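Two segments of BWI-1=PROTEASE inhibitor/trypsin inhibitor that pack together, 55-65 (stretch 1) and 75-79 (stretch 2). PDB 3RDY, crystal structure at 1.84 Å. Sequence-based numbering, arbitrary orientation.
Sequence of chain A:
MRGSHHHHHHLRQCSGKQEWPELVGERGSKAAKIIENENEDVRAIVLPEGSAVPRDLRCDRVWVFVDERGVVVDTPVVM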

# COMPACT_ATOMS: atom_id res chain seq x y z
N ARG A 55 -10.29 -4.69 10.49
CA ARG A 55 -11.21 -3.67 10.06
C ARG A 55 -11.08 -2.39 10.91
O ARG A 55 -12.07 -1.84 11.34
CB ARG A 55 -12.65 -4.21 10.11
CG ARG A 55 -12.95 -5.31 9.09
CD ARG A 55 -14.40 -5.83 9.21
N ASP A 56 -9.85 -1.96 11.20
CA ASP A 56 -9.65 -0.65 11.83
C ASP A 56 -9.09 0.36 10.84
O ASP A 56 -8.72 -0.00 9.72
CB ASP A 56 -8.83 -0.73 13.14
CG ASP A 56 -7.48 -1.47 12.99
OD1 ASP A 56 -6.94 -1.93 14.01
OD2 ASP A 56 -6.94 -1.59 11.86
N LEU A 57 -9.08 1.63 11.23
CA LEU A 57 -8.58 2.70 10.37
C LEU A 57 -7.34 3.28 11.00
O LEU A 57 -7.37 3.62 12.18
CB LEU A 57 -9.60 3.84 10.24
CG LEU A 57 -10.82 3.77 9.35
CD1 LEU A 57 -11.61 5.06 9.52
CD2 LEU A 57 -10.41 3.59 7.91
N ARG A 58 -6.27 3.42 10.21
CA ARG A 58 -5.02 3.98 10.69
C ARG A 58 -4.49 5.00 9.72
O ARG A 58 -4.82 4.96 8.53
CB ARG A 58 -3.99 2.85 10.93
CG ARG A 58 -4.44 1.81 11.98
CD ARG A 58 -3.35 0.76 12.24
NE ARG A 58 -2.13 1.37 12.78
CZ ARG A 58 -1.46 0.93 13.85
NH1 ARG A 58 -0.35 1.54 14.26
NH2 ARG A 58 -1.90 -0.13 14.51
N CYS A 59 -3.66 5.92 10.20
CA CYS A 59 -3.02 6.89 9.32
C CYS A 59 -1.59 6.53 8.99
O CYS A 59 -0.93 7.27 8.28
CB CYS A 59 -3.05 8.30 9.94
SG CYS A 59 -4.73 8.98 9.96
N ASP A 60 -1.11 5.39 9.49
CA ASP A 60 0.30 5.02 9.40
C ASP A 60 0.48 3.66 8.70
O ASP A 60 1.51 3.01 8.84
CB ASP A 60 0.95 4.98 10.80
CG ASP A 60 0.27 3.97 11.74
OD1 ASP A 60 -0.66 3.26 11.32
OD2 ASP A 60 0.67 3.88 12.93
N ARG A 61 -0.51 3.26 7.91
CA ARG A 61 -0.48 1.90 7.35
C ARG A 61 -1.00 1.94 5.92
O ARG A 61 -2.01 2.56 5.66
CB ARG A 61 -1.39 1.00 8.19
CG ARG A 61 -1.58 -0.43 7.60
CD ARG A 61 -2.43 -1.32 8.53
NE ARG A 61 -3.81 -0.84 8.57
CZ ARG A 61 -4.71 -1.17 9.50
NH1 ARG A 61 -5.93 -0.66 9.43
NH2 ARG A 61 -4.41 -2.04 10.46
N VAL A 62 -0.31 1.25 5.02
CA VAL A 62 -0.73 1.15 3.63
C VAL A 62 -0.62 -0.33 3.21
O VAL A 62 0.49 -0.86 3.07
CB VAL A 62 0.14 2.00 2.67
CG1 VAL A 62 -0.27 1.76 1.21
CG2 VAL A 62 0.04 3.51 2.96
N TRP A 63 -1.76 -0.99 3.03
CA TRP A 63 -1.75 -2.36 2.51
C TRP A 63 -1.38 -2.31 1.04
O TRP A 63 -1.92 -1.50 0.28
CB TRP A 63 -3.13 -3.02 2.63
CG TRP A 63 -3.67 -3.13 4.02
CD1 TRP A 63 -4.78 -2.52 4.52
CD2 TRP A 63 -3.09 -3.88 5.10
NE1 TRP A 63 -4.95 -2.85 5.85
CE2 TRP A 63 -3.93 -3.69 6.23
CE3 TRP A 63 -1.97 -4.71 5.22
CZ2 TRP A 63 -3.66 -4.29 7.47
CZ3 TRP A 63 -1.71 -5.30 6.45
CH2 TRP A 63 -2.56 -5.09 7.55
N VAL A 64 -0.49 -3.20 0.63
CA VAL A 64 -0.04 -3.27 -0.75
C VAL A 64 -0.36 -4.66 -1.27
O VAL A 64 0.37 -5.62 -1.01
CB VAL A 64 1.49 -2.92 -0.86
CG1 VAL A 64 2.02 -3.08 -2.29
CG2 VAL A 64 1.73 -1.47 -0.37
N PHE A 65 -1.49 -4.78 -1.98
CA PHE A 65 -2.00 -6.09 -2.38
C PHE A 65 -1.44 -6.49 -3.73
O PHE A 65 -1.59 -5.74 -4.71
CB PHE A 65 -3.51 -6.07 -2.47
CG PHE A 65 -4.20 -5.96 -1.15
CD1 PHE A 65 -4.13 -7.01 -0.23
CD2 PHE A 65 -4.91 -4.80 -0.81
CE1 PHE A 65 -4.77 -6.90 0.99
CE2 PHE A 65 -5.54 -4.69 0.40
CZ PHE A 65 -5.48 -5.74 1.30
N THR A 75 -5.20 -0.52 -5.78
CA THR A 75 -4.63 0.80 -5.46
C THR A 75 -4.23 0.88 -3.99
O THR A 75 -5.10 0.78 -3.11
CB THR A 75 -5.64 1.93 -5.73
OG1 THR A 75 -5.98 1.93 -7.12
CG2 THR A 75 -4.99 3.29 -5.36
N PRO A 76 -2.92 1.07 -3.70
CA PRO A 76 -2.55 1.21 -2.28
C PRO A 76 -3.09 2.54 -1.72
O PRO A 76 -3.01 3.58 -2.39
CB PRO A 76 -1.01 1.19 -2.30
CG PRO A 76 -0.64 0.52 -3.62
CD PRO A 76 -1.73 0.97 -4.58
N VAL A 77 -3.66 2.48 -0.52
CA VAL A 77 -4.19 3.66 0.15
C VAL A 77 -3.82 3.62 1.64
O VAL A 77 -3.55 2.56 2.20
CB VAL A 77 -5.72 3.79 -0.01
CG1 VAL A 77 -6.13 3.86 -1.52
CG2 VAL A 77 -6.42 2.67 0.71
N VAL A 78 -3.79 4.78 2.27
CA VAL A 78 -3.59 4.81 3.72
C VAL A 78 -4.89 4.40 4.39
O VAL A 78 -5.92 5.02 4.21
CB VAL A 78 -3.17 6.20 4.21
CG1 VAL A 78 -3.03 6.19 5.71
CG2 VAL A 78 -1.84 6.62 3.55
N MET A 79 -4.83 3.31 5.16
CA MET A 79 -6.02 2.81 5.83
C MET A 79 -5.61 1.75 6.83
O MET A 79 -4.72 0.94 6.51
CB MET A 79 -7.03 2.23 4.83
CG MET A 79 -8.21 1.54 5.51
SD MET A 79 -9.62 1.31 4.43
CE MET A 79 -10.14 3.02 4.28
OXT MET A 79 -6.15 1.67 7.93
O HOH W 1 -4.22 -0.14 0.68
O HOH W 2 -4.13 0.42 3.78

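The apolar centre of the contact is built around Val-62, a buried residue of the strand in the first stretch. Its two methyl groups reach different partners: CG1 lies 3.6 Å from CB of Pro-76, while CG2 lies 3.7 Å from CG2 of Val-78. Pro-76, whose CA-to-CB bond points toward the first stretch, also approaches Val-64, with its CB 4.3 Å from Val-64 CG2. The other methyl of Val-78, CG1, rests against the backbone of the preceding loop, 3.5 Å from the carbonyl oxygen Cys-59 O. Apart from this cluster, at an exposed margin, Leu-57 CD2 meets Met-79 CE at 3.7 Å.

Between the two backbones, weak CA-H...O contacts run from Val-62 CA to Val-77 O (3.5 Å) and from Val-78 CA to Arg-61 O (3.4 Å). Here the chains do not bond directly throughout; water fills part of the gap. Water 1 accepts from Val-77 N at 2.9 Å and lies 2.7 Å from Trp-63 O. Water 2 accepts from Trp-63 N at 2.9 Å and lies 2.7 Å from Val-77 O and 2.8 Å from Met-79 O, so the backbone groups of Trp-63 are linked to the second stretch through solvent.

Direct hydrogen bonding gathers at the C-terminus. Met-79 N donates to Arg-61 O (3.0 Å), and the side chain of the same arginine returns to the terminal carboxylate: NE donates to Met-79 O at 2.9 Å, almost linearly, and NH1 forms a salt bridge with Met-79 OXT at 2.8 Å. The carboxylate therefore meets the edge of the guanidinium near its plane. OXT also accepts from Arg-58 N at 2.9 Å. Asp-56 extends this charged network through a salt bridge, its OD2 accepting from Arg-61 NH1 (2.8 Å) and NH2 (2.9 Å).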